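Local coordinates for arabinan-endo 1,5-alpha-l-arabinase (PDB 1UV4), which hydrolyses internal alpha-1,5-arabinofuranosidic bonds of linear and branched arabinan, as a secreted calcium-binding glycosidase in plant cell-wall breakdown, at residues N9-M17 with Y25-E33; L136-L146 with L157-M165. All coordinates share one frame; numbering follows the deposited sequence.

Contact 1 of 2, residues N9-M17 with Y25-E33. With EDO (1,2-ethanediol), chain G.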
loop_
_atom_site.group_PDB
_atom_site.type_symbol
_atom_site.label_atom_id
_atom_site.label_comp_id
_atom_site.label_asym_id
_atom_site.label_seq_id
_atom_site.Cartn_x
_atom_site.Cartn_y
_atom_site.Cartn_z
ATOM N N ASN A 9 3.033 -3.529 -19.370
ATOM C CA ASN A 9 4.151 -4.250 -19.933
ATOM C C ASN A 9 5.196 -4.636 -18.872
ATOM O O ASN A 9 5.673 -5.790 -18.762
ATOM C CB ASN A 9 4.746 -3.350 -21.065
ATOM C CG ASN A 9 5.186 -1.897 -20.593
ATOM O OD1 ASN A 9 4.488 -1.191 -19.814
ATOM N ND2 ASN A 9 6.335 -1.444 -21.132
ATOM N N GLU A 10 5.502 -3.658 -18.055
ATOM C CA GLU A 10 6.532 -3.771 -17.048
ATOM C C GLU A 10 6.021 -4.412 -15.776
ATOM O O GLU A 10 4.884 -4.217 -15.342
ATOM C CB GLU A 10 7.114 -2.388 -16.716
ATOM C CG GLU A 10 7.989 -1.812 -17.797
ATOM C CD GLU A 10 9.342 -2.493 -17.948
ATOM O OE1 GLU A 10 9.761 -3.305 -17.082
ATOM O OE2 GLU A 10 10.047 -2.183 -18.945
ATOM N N LEU A 11 6.912 -5.167 -15.167
ATOM C CA LEU A 11 6.681 -5.762 -13.874
ATOM C C LEU A 11 6.458 -4.649 -12.839
ATOM O O LEU A 11 7.159 -3.644 -12.831
ATOM C CB LEU A 11 7.946 -6.554 -13.469
ATOM C CG LEU A 11 8.034 -7.290 -12.131
ATOM C CD1 LEU A 11 9.045 -8.398 -12.217
ATOM C CD2 LEU A 11 8.326 -6.395 -10.933
ATOM N N LEU A 12 5.476 -4.808 -11.956
ATOM C CA LEU A 12 5.382 -3.954 -10.789
ATOM C C LEU A 12 4.634 -4.680 -9.693
ATOM O O LEU A 12 3.666 -5.325 -9.969
ATOM C CB LEU A 12 4.675 -2.592 -11.084
ATOM C CG LEU A 12 4.964 -1.503 -10.077
ATOM C CD1 LEU A 12 6.417 -1.106 -9.966
ATOM C CD2 LEU A 12 4.111 -0.274 -10.480
ATOM N N HIS A 13 5.126 -4.547 -8.465
ATOM C CA HIS A 13 4.527 -5.198 -7.306
ATOM C C HIS A 13 4.318 -4.143 -6.216
ATOM O O HIS A 13 5.152 -3.282 -5.988
ATOM C CB HIS A 13 5.533 -6.283 -6.791
ATOM C CG HIS A 13 4.959 -7.246 -5.799
ATOM N ND1 HIS A 13 5.659 -7.629 -4.680
ATOM C CD2 HIS A 13 3.781 -7.908 -5.753
ATOM C CE1 HIS A 13 4.927 -8.478 -3.981
ATOM N NE2 HIS A 13 3.782 -8.659 -4.603
ATOM N N ASP A 14 3.186 -4.230 -5.546
ATOM C CA ASP A 14 2.823 -3.298 -4.431
ATOM C C ASP A 14 2.774 -1.861 -4.918
ATOM O O ASP A 14 3.466 -1.001 -4.378
ATOM C CB ASP A 14 3.732 -3.436 -3.217
ATOM C CG ASP A 14 3.988 -4.879 -2.816
ATOM O OD1 ASP A 14 3.014 -5.657 -2.672
ATOM O OD2 ASP A 14 5.151 -5.353 -2.600
ATOM N N PRO A 15 1.986 -1.569 -5.955
ATOM C CA PRO A 15 2.048 -0.241 -6.610
ATOM C C PRO A 15 1.338 0.918 -5.874
ATOM O O PRO A 15 0.379 0.728 -5.132
ATOM C CB PRO A 15 1.324 -0.496 -7.919
ATOM C CG PRO A 15 0.290 -1.526 -7.516
ATOM C CD PRO A 15 1.005 -2.457 -6.608
ATOM N N THR A 16 1.843 2.105 -6.180
ATOM C CA THR A 16 1.134 3.359 -5.902
ATOM C C THR A 16 1.358 4.210 -7.136
ATOM O O THR A 16 2.281 3.964 -7.915
ATOM C CB THR A 16 1.720 3.971 -4.619
ATOM O OG1 THR A 16 0.940 5.103 -4.148
ATOM C CG2 THR A 16 3.086 4.520 -4.791
ATOM N N MET A 17 0.528 5.223 -7.368
ATOM C CA MET A 17 0.609 5.957 -8.613
ATOM C C MET A 17 0.187 7.383 -8.361
ATOM O O MET A 17 -0.669 7.628 -7.540
ATOM C CB MET A 17 -0.332 5.318 -9.652
ATOM C CG MET A 17 -0.300 5.978 -11.051
ATOM S SD MET A 17 -1.195 5.030 -12.315
ATOM C CE MET A 17 -2.835 5.621 -12.082
ATOM N N TYR A 25 3.434 8.595 -12.684
ATOM C CA TYR A 25 4.516 7.851 -12.057
ATOM C C TYR A 25 3.890 6.772 -11.237
ATOM O O TYR A 25 2.949 7.040 -10.448
ATOM C CB TYR A 25 5.397 8.753 -11.177
ATOM C CG TYR A 25 6.167 9.748 -11.995
ATOM C CD1 TYR A 25 5.593 10.958 -12.356
ATOM C CD2 TYR A 25 7.456 9.459 -12.451
ATOM C CE1 TYR A 25 6.258 11.875 -13.150
ATOM C CE2 TYR A 25 8.146 10.403 -13.231
ATOM C CZ TYR A 25 7.528 11.598 -13.559
ATOM O OH TYR A 25 8.109 12.588 -14.362
ATOM N N ALA A 26 4.358 5.564 -11.449
ATOM C CA ALA A 26 3.972 4.411 -10.647
ATOM C C ALA A 26 5.199 3.944 -9.887
ATOM O O ALA A 26 6.276 3.756 -10.465
ATOM C CB ALA A 26 3.397 3.286 -11.497
ATOM N N LEU A 27 5.070 3.791 -8.579
ATOM C CA LEU A 27 6.183 3.320 -7.775
ATOM C C LEU A 27 5.812 1.978 -7.196
ATOM O O LEU A 27 4.620 1.691 -6.978
ATOM C CB LEU A 27 6.508 4.280 -6.643
ATOM C CG LEU A 27 6.910 5.679 -7.086
ATOM C CD1 LEU A 27 5.728 6.488 -7.446
ATOM C CD2 LEU A 27 7.691 6.420 -5.961
ATOM N N GLY A 28 6.807 1.113 -6.958
ATOM C CA GLY A 28 6.540 -0.207 -6.403
ATOM C C GLY A 28 7.738 -0.671 -5.608
ATOM O O GLY A 28 8.748 -0.012 -5.491
ATOM N N THR A 29 7.577 -1.852 -5.036
ATOM C CA THR A 29 8.683 -2.530 -4.383
ATOM C C THR A 29 9.858 -2.642 -5.332
ATOM O O THR A 29 9.680 -2.968 -6.500
ATOM C CB THR A 29 8.221 -3.891 -3.929
ATOM O OG1 THR A 29 7.202 -3.696 -2.925
ATOM C CG2 THR A 29 9.297 -4.755 -3.313
ATOM N N GLY A 30 11.048 -2.365 -4.829
ATOM C CA GLY A 30 12.235 -2.578 -5.626
ATOM C C GLY A 30 12.364 -4.029 -6.088
ATOM O O GLY A 30 11.895 -4.997 -5.430
ATOM N N LEU A 31 12.983 -4.213 -7.247
ATOM C CA LEU A 31 13.414 -5.542 -7.667
ATOM C C LEU A 31 14.264 -6.185 -6.610
ATOM O O LEU A 31 15.070 -5.508 -5.960
ATOM C CB LEU A 31 14.130 -5.517 -9.003
ATOM C CG LEU A 31 13.412 -4.880 -10.192
ATOM C CD1 LEU A 31 14.257 -4.974 -11.419
ATOM C CD2 LEU A 31 11.998 -5.497 -10.424
ATOM N N THR A 32 14.061 -7.481 -6.366
ATOM C CA THR A 32 14.742 -8.144 -5.265
ATOM C C THR A 32 16.266 -8.065 -5.371
ATOM O O THR A 32 16.953 -7.912 -4.346
ATOM C CB THR A 32 14.316 -9.624 -5.157
ATOM O OG1 THR A 32 12.941 -9.681 -4.763
ATOM C CG2 THR A 32 15.075 -10.351 -4.021
ATOM N N GLU A 33 16.764 -8.111 -6.601
ATOM C CA GLU A 33 18.202 -8.085 -6.879
ATOM C C GLU A 33 18.769 -6.646 -6.944
ATOM O O GLU A 33 19.933 -6.462 -7.321
ATOM C CB GLU A 33 18.495 -8.833 -8.194
ATOM C CG GLU A 33 18.255 -7.992 -9.442
ATOM C CD GLU A 33 17.574 -8.719 -10.603
ATOM O OE1 GLU A 33 17.974 -9.854 -10.946
ATOM O OE2 GLU A 33 16.623 -8.129 -11.175
HETATM C C1 EDO G . -1.352 9.653 -5.168
HETATM O O1 EDO G . -1.307 8.262 -5.346
HETATM C C2 EDO G . -2.726 10.192 -5.512
HETATM O O2 EDO G . -2.624 11.554 -5.848
HETATM O O HOH W 1 7.923 -4.073 -8.195
#
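Thr29 holds the His13-Asp14 loop with three of its polar groups. Thr29 N donates to His13 O (3.0 Å), nearly in line with the C=O bond. The Thr29 hydroxyl OG1, turned beside its own N (chi1 -65°), donates to Asp14 OD2 at 2.7 Å on the anti lone pair of that oxygen and in turn accepts from Ala75 N. Thr29 O is reached through water 1, which donates to it (2.7 Å) and accepts from His13 N (2.8 Å). Asp14, the inferred proton acceptor of the active site, also has its N bonded to His267 ND1. Further on, the segments become the first hairpin of a four-stranded propeller blade, with 16-20 as an outermost strand of that sheet. Thr16 and Leu27 form an antiparallel hydrogen-bonded pair: Thr16 N to Leu27 O and Leu27 N to Thr16 O are both 2.9 Å. Thr16 OG1 leaves the pair for Asp257, a ligand of the bound calcium, while its CG2 lies alongside Leu27 CB. On the face that carries Ala26, Leu12 of the loop packs CD2 against Ala26 CB (3.8 Å) and lays CD1 over the CA of Gly28 (3.7 Å).

Contact 2 of 2, residues L136-L146 with L157-M165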
loop_
_atom_site.group_PDB
_atom_site.type_symbol
_atom_site.label_atom_id
_atom_site.label_comp_id
_atom_site.label_asym_id
_atom_site.label_seq_id
_atom_site.Cartn_x
_atom_site.Cartn_y
_atom_site.Cartn_z
ATOM N N LEU A 136 -0.933 6.566 3.443
ATOM C CA LEU A 136 -1.308 7.902 3.906
ATOM C C LEU A 136 -2.748 8.142 3.465
ATOM O O LEU A 136 -3.130 7.945 2.297
ATOM C CB LEU A 136 -0.370 8.952 3.288
ATOM C CG LEU A 136 -0.699 10.399 3.646
ATOM C CD1 LEU A 136 -0.596 10.701 5.141
ATOM C CD2 LEU A 136 0.261 11.338 2.892
ATOM N N THR A 137 -3.566 8.578 4.417
ATOM C CA THR A 137 -4.924 8.940 4.101
ATOM C C THR A 137 -5.283 10.234 4.834
ATOM O O THR A 137 -4.517 10.743 5.636
ATOM C CB THR A 137 -5.863 7.770 4.434
ATOM O OG1 THR A 137 -7.190 8.055 3.976
ATOM C CG2 THR A 137 -5.992 7.544 5.906
ATOM N N PHE A 138 -6.425 10.752 4.486
ATOM C CA PHE A 138 -6.929 12.009 5.043
ATOM C C PHE A 138 -8.320 11.822 5.561
ATOM O O PHE A 138 -9.169 11.183 4.911
ATOM C CB PHE A 138 -6.844 13.141 4.034
ATOM C CG PHE A 138 -5.456 13.350 3.535
ATOM C CD1 PHE A 138 -4.564 14.164 4.220
ATOM C CD2 PHE A 138 -5.003 12.630 2.434
ATOM C CE1 PHE A 138 -3.275 14.304 3.786
ATOM C CE2 PHE A 138 -3.714 12.771 2.028
ATOM C CZ PHE A 138 -2.857 13.585 2.695
ATOM N N ASP A 139 -8.564 12.388 6.743
ATOM C CA ASP A 139 -9.881 12.245 7.343
ATOM C C ASP A 139 -10.846 13.306 6.807
ATOM O O ASP A 139 -10.511 14.086 5.889
ATOM C CB ASP A 139 -9.779 12.232 8.887
ATOM C CG ASP A 139 -9.283 13.544 9.480
ATOM O OD1 ASP A 139 -9.418 14.619 8.857
ATOM O OD2 ASP A 139 -8.778 13.626 10.619
ATOM N N LYS A 140 -12.074 13.316 7.309
ATOM C CA LYS A 140 -13.058 14.251 6.810
ATOM C C LYS A 140 -12.700 15.730 6.954
ATOM O O LYS A 140 -13.254 16.590 6.251
ATOM C CB LYS A 140 -14.431 13.994 7.458
ATOM C CG LYS A 140 -14.521 14.397 8.881
ATOM C CD LYS A 140 -15.967 14.483 9.363
ATOM C CE LYS A 140 -16.575 15.891 9.182
ATOM N NZ LYS A 140 -16.056 17.055 10.077
ATOM N N ASP A 141 -11.796 16.040 7.888
ATOM C CA ASP A 141 -11.260 17.389 8.056
ATOM C C ASP A 141 -9.977 17.614 7.295
ATOM O O ASP A 141 -9.341 18.625 7.496
ATOM C CB ASP A 141 -10.961 17.657 9.528
ATOM C CG ASP A 141 -12.155 17.484 10.392
ATOM O OD1 ASP A 141 -13.248 17.874 9.945
ATOM O OD2 ASP A 141 -12.072 16.934 11.521
ATOM N N GLY A 142 -9.647 16.717 6.384
ATOM C CA GLY A 142 -8.448 16.839 5.594
ATOM C C GLY A 142 -7.138 16.603 6.280
ATOM O O GLY A 142 -6.098 16.860 5.704
ATOM N N ASN A 143 -7.175 16.066 7.490
ATOM C CA ASN A 143 -5.963 15.839 8.246
ATOM C C ASN A 143 -5.412 14.420 8.112
ATOM O O ASN A 143 -6.163 13.467 7.958
ATOM C CB ASN A 143 -6.222 16.182 9.686
ATOM C CG ASN A 143 -6.574 17.647 9.862
ATOM O OD1 ASN A 143 -6.033 18.562 9.190
ATOM N ND2 ASN A 143 -7.480 17.902 10.784
ATOM N N PRO A 144 -4.089 14.296 8.116
ATOM C CA PRO A 144 -3.435 13.035 7.789
ATOM C C PRO A 144 -3.449 11.945 8.864
ATOM O O PRO A 144 -3.246 12.232 10.049
ATOM C CB PRO A 144 -1.998 13.477 7.489
ATOM C CG PRO A 144 -1.766 14.667 8.397
ATOM C CD PRO A 144 -3.094 15.361 8.372
ATOM N N TRP A 145 -3.553 10.712 8.403
ATOM C CA TRP A 145 -3.478 9.498 9.192
ATOM C C TRP A 145 -2.688 8.478 8.372
ATOM O O TRP A 145 -2.621 8.545 7.144
ATOM C CB TRP A 145 -4.877 8.918 9.441
ATOM C CG TRP A 145 -5.770 9.692 10.337
ATOM C CD1 TRP A 145 -6.342 10.879 10.095
ATOM C CD2 TRP A 145 -6.253 9.264 11.623
ATOM N NE1 TRP A 145 -7.136 11.264 11.149
ATOM C CE2 TRP A 145 -7.109 10.269 12.101
ATOM C CE3 TRP A 145 -6.042 8.113 12.420
ATOM C CZ2 TRP A 145 -7.737 10.191 13.352
ATOM C CZ3 TRP A 145 -6.710 8.025 13.629
ATOM C CH2 TRP A 145 -7.525 9.068 14.088
ATOM N N LEU A 146 -2.132 7.514 9.076
ATOM C CA LEU A 146 -1.338 6.438 8.422
ATOM C C LEU A 146 -1.880 5.065 8.807
ATOM O O LEU A 146 -2.000 4.757 9.994
ATOM C CB LEU A 146 0.132 6.512 8.846
ATOM C CG LEU A 146 1.100 5.547 8.110
ATOM C CD1 LEU A 146 1.414 6.052 6.740
ATOM C CD2 LEU A 146 2.376 5.334 8.995
ATOM N N LEU A 157 -3.573 1.625 12.501
ATOM C CA LEU A 157 -3.886 3.001 12.121
ATOM C C LEU A 157 -3.426 3.984 13.205
ATOM O O LEU A 157 -3.666 3.761 14.360
ATOM C CB LEU A 157 -5.377 3.141 11.890
ATOM C CG LEU A 157 -5.918 4.515 11.546
ATOM C CD1 LEU A 157 -5.555 4.894 10.145
ATOM C CD2 LEU A 157 -7.444 4.568 11.783
ATOM N N THR A 158 -2.731 5.045 12.782
ATOM C CA THR A 158 -2.382 6.121 13.678
ATOM C C THR A 158 -2.663 7.462 12.987
ATOM O O THR A 158 -2.472 7.622 11.785
ATOM C CB THR A 158 -0.895 6.037 14.111
ATOM O OG1 THR A 158 -0.556 7.133 14.965
ATOM C CG2 THR A 158 0.027 6.113 12.903
ATOM N N LYS A 159 -3.017 8.429 13.802
ATOM C CA LYS A 159 -3.081 9.820 13.357
ATOM C C LYS A 159 -1.646 10.270 13.135
ATOM O O LYS A 159 -0.672 9.743 13.742
ATOM C CB LYS A 159 -3.788 10.713 14.383
ATOM C CG LYS A 159 -4.135 12.126 13.903
ATOM C CD LYS A 159 -5.109 12.809 14.885
ATOM C CE LYS A 159 -5.223 14.293 14.598
ATOM N NZ LYS A 159 -5.881 14.581 13.349
ATOM N N LEU A 160 -1.472 11.275 12.294
ATOM C CA LEU A 160 -0.183 11.890 12.050
ATOM C C LEU A 160 -0.215 13.361 12.432
ATOM O O LEU A 160 -1.214 14.053 12.287
ATOM C CB LEU A 160 0.191 11.787 10.565
ATOM C CG LEU A 160 0.417 10.376 10.021
ATOM C CD1 LEU A 160 0.511 10.422 8.483
ATOM C CD2 LEU A 160 1.625 9.732 10.612
ATOM N N ASP A 161 0.935 13.874 12.874
ATOM C CA ASP A 161 1.078 15.293 13.095
ATOM C C ASP A 161 1.188 15.960 11.725
ATOM O O ASP A 161 2.031 15.582 10.925
ATOM C CB ASP A 161 2.327 15.527 13.941
ATOM C CG ASP A 161 2.542 16.950 14.295
ATOM O OD1 ASP A 161 2.788 17.777 13.385
ATOM O OD2 ASP A 161 2.542 17.345 15.471
ATOM N N LYS A 162 0.359 16.966 11.459
ATOM C CA LYS A 162 0.284 17.512 10.099
ATOM C C LYS A 162 1.542 18.317 9.757
ATOM O O LYS A 162 1.875 18.458 8.586
ATOM C CB LYS A 162 -0.996 18.344 9.914
ATOM C CG LYS A 162 -1.090 19.558 10.775
ATOM C CD LYS A 162 -2.538 19.786 11.229
ATOM C CE LYS A 162 -3.330 20.655 10.270
ATOM N NZ LYS A 162 -3.586 22.022 10.865
ATOM N N SER A 163 2.274 18.766 10.766
ATOM C CA SER A 163 3.497 19.512 10.546
ATOM C C SER A 163 4.770 18.672 10.451
ATOM O O SER A 163 5.760 19.191 9.955
ATOM C CB SER A 163 3.640 20.614 11.585
ATOM O OG SER A 163 4.175 20.105 12.783
ATOM N N THR A 164 4.788 17.430 10.964
ATOM C CA THR A 164 5.954 16.569 10.785
ATOM C C THR A 164 5.661 15.326 9.961
ATOM O O THR A 164 6.595 14.599 9.571
ATOM C CB THR A 164 6.522 16.103 12.146
ATOM O OG1 THR A 164 5.560 15.220 12.771
ATOM C CG2 THR A 164 6.731 17.296 13.100
ATOM N N MET A 165 4.381 14.993 9.791
ATOM C CA MET A 165 3.954 13.800 9.086
ATOM C C MET A 165 4.374 12.485 9.761
ATOM O O MET A 165 4.438 11.428 9.129
ATOM C CB MET A 165 4.360 13.859 7.592
ATOM C CG MET A 165 3.822 15.067 6.858
ATOM S SD MET A 165 2.026 15.078 6.760
ATOM C CE MET A 165 1.789 13.938 5.411
HETATM O O HOH W 2 -8.667 15.750 12.110
HETATM O O HOH W 3 -3.836 14.590 11.412
#
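Strands 144-146 and 157-160 run antiparallel with their axes at 149°: Leu146 and Thr158 form the hydrogen-bonded pair (Leu146 N to Thr158 O 2.7 Å, almost straight), Trp145 and Lys159 the non-hydrogen-bonded one, and Leu160 N adds a bond to Pro144 O. Lys159 lies across the Trp145 indole. Lys159 CB sits 3.8 Å from the centroid of the six-membered ring of Trp145, only 4° off the normal, a CH-pi contact, and CG and CD carry on over CE2 and CZ2. Leu157 CG approaches Trp145 CE3 obliquely (3.7 Å). Asp139 fixes the indole's rotation: Asp139 OD2 accepts from Trp145 NE1 (2.9 Å), almost in the ring plane. The carboxylate gets there by standing between its own N and carbonyl carbon (chi1 65°), and OD1 accepts from Asn143 N, bracing the type I turn Asp139-Gly142 that joins strands 135-138 and 144-148. Lys159 NZ stops 4.1 Å from Asp139 OD2, beyond a salt bridge, although the charges probably still attract. Water 2 bridges the gap, donating to Asp139 OD2 and accepting from Asn143 ND2 and, weakly, Lys159 NZ; Lys159 NZ also donates to water 3 (2.8 Å), which donates to Pro144 O and Leu160 O. On the other face Leu160 CD1 meets Leu136 CD1 at 3.5 Å and also touches Leu146 CB, while Met165 bends its CE over Leu136. The hairpin forms the middle of one propeller blade, flanked by strand 135-138 on one side and by 167-168 and 170-175 on the other. Leu136, Leu146 and Leu160 pack against Tyr88 of strand 84-91, Pro144, Lys162 and Met165 meet Tyr81 of strand 74-81, and Trp145 lies against Ile223 and Thr224 in a loop.

Both contacts are built on antiparallel hairpins of the propeller, with adjoining loops, in different blades, with centres about 25 Å apart and on opposite sides of the chain's centre; their nearest atoms stay about 8 Å apart. Contact 1 is largely buried, pairs the first two strands of its sheet and carries an inferred catalytic residue; direct protein hydrogen bonds dominate, with one bridging water. Contact 2 is partly buried and lies farther out. It joins the second and third strands of its blade and pairs a leucine-rich inner face with an indole-lysine surface bridged by water. Both come near the calcium site, contact 1 through Thr16 and contact 2 more distantly through Leu136, whose N bonds to Asp77.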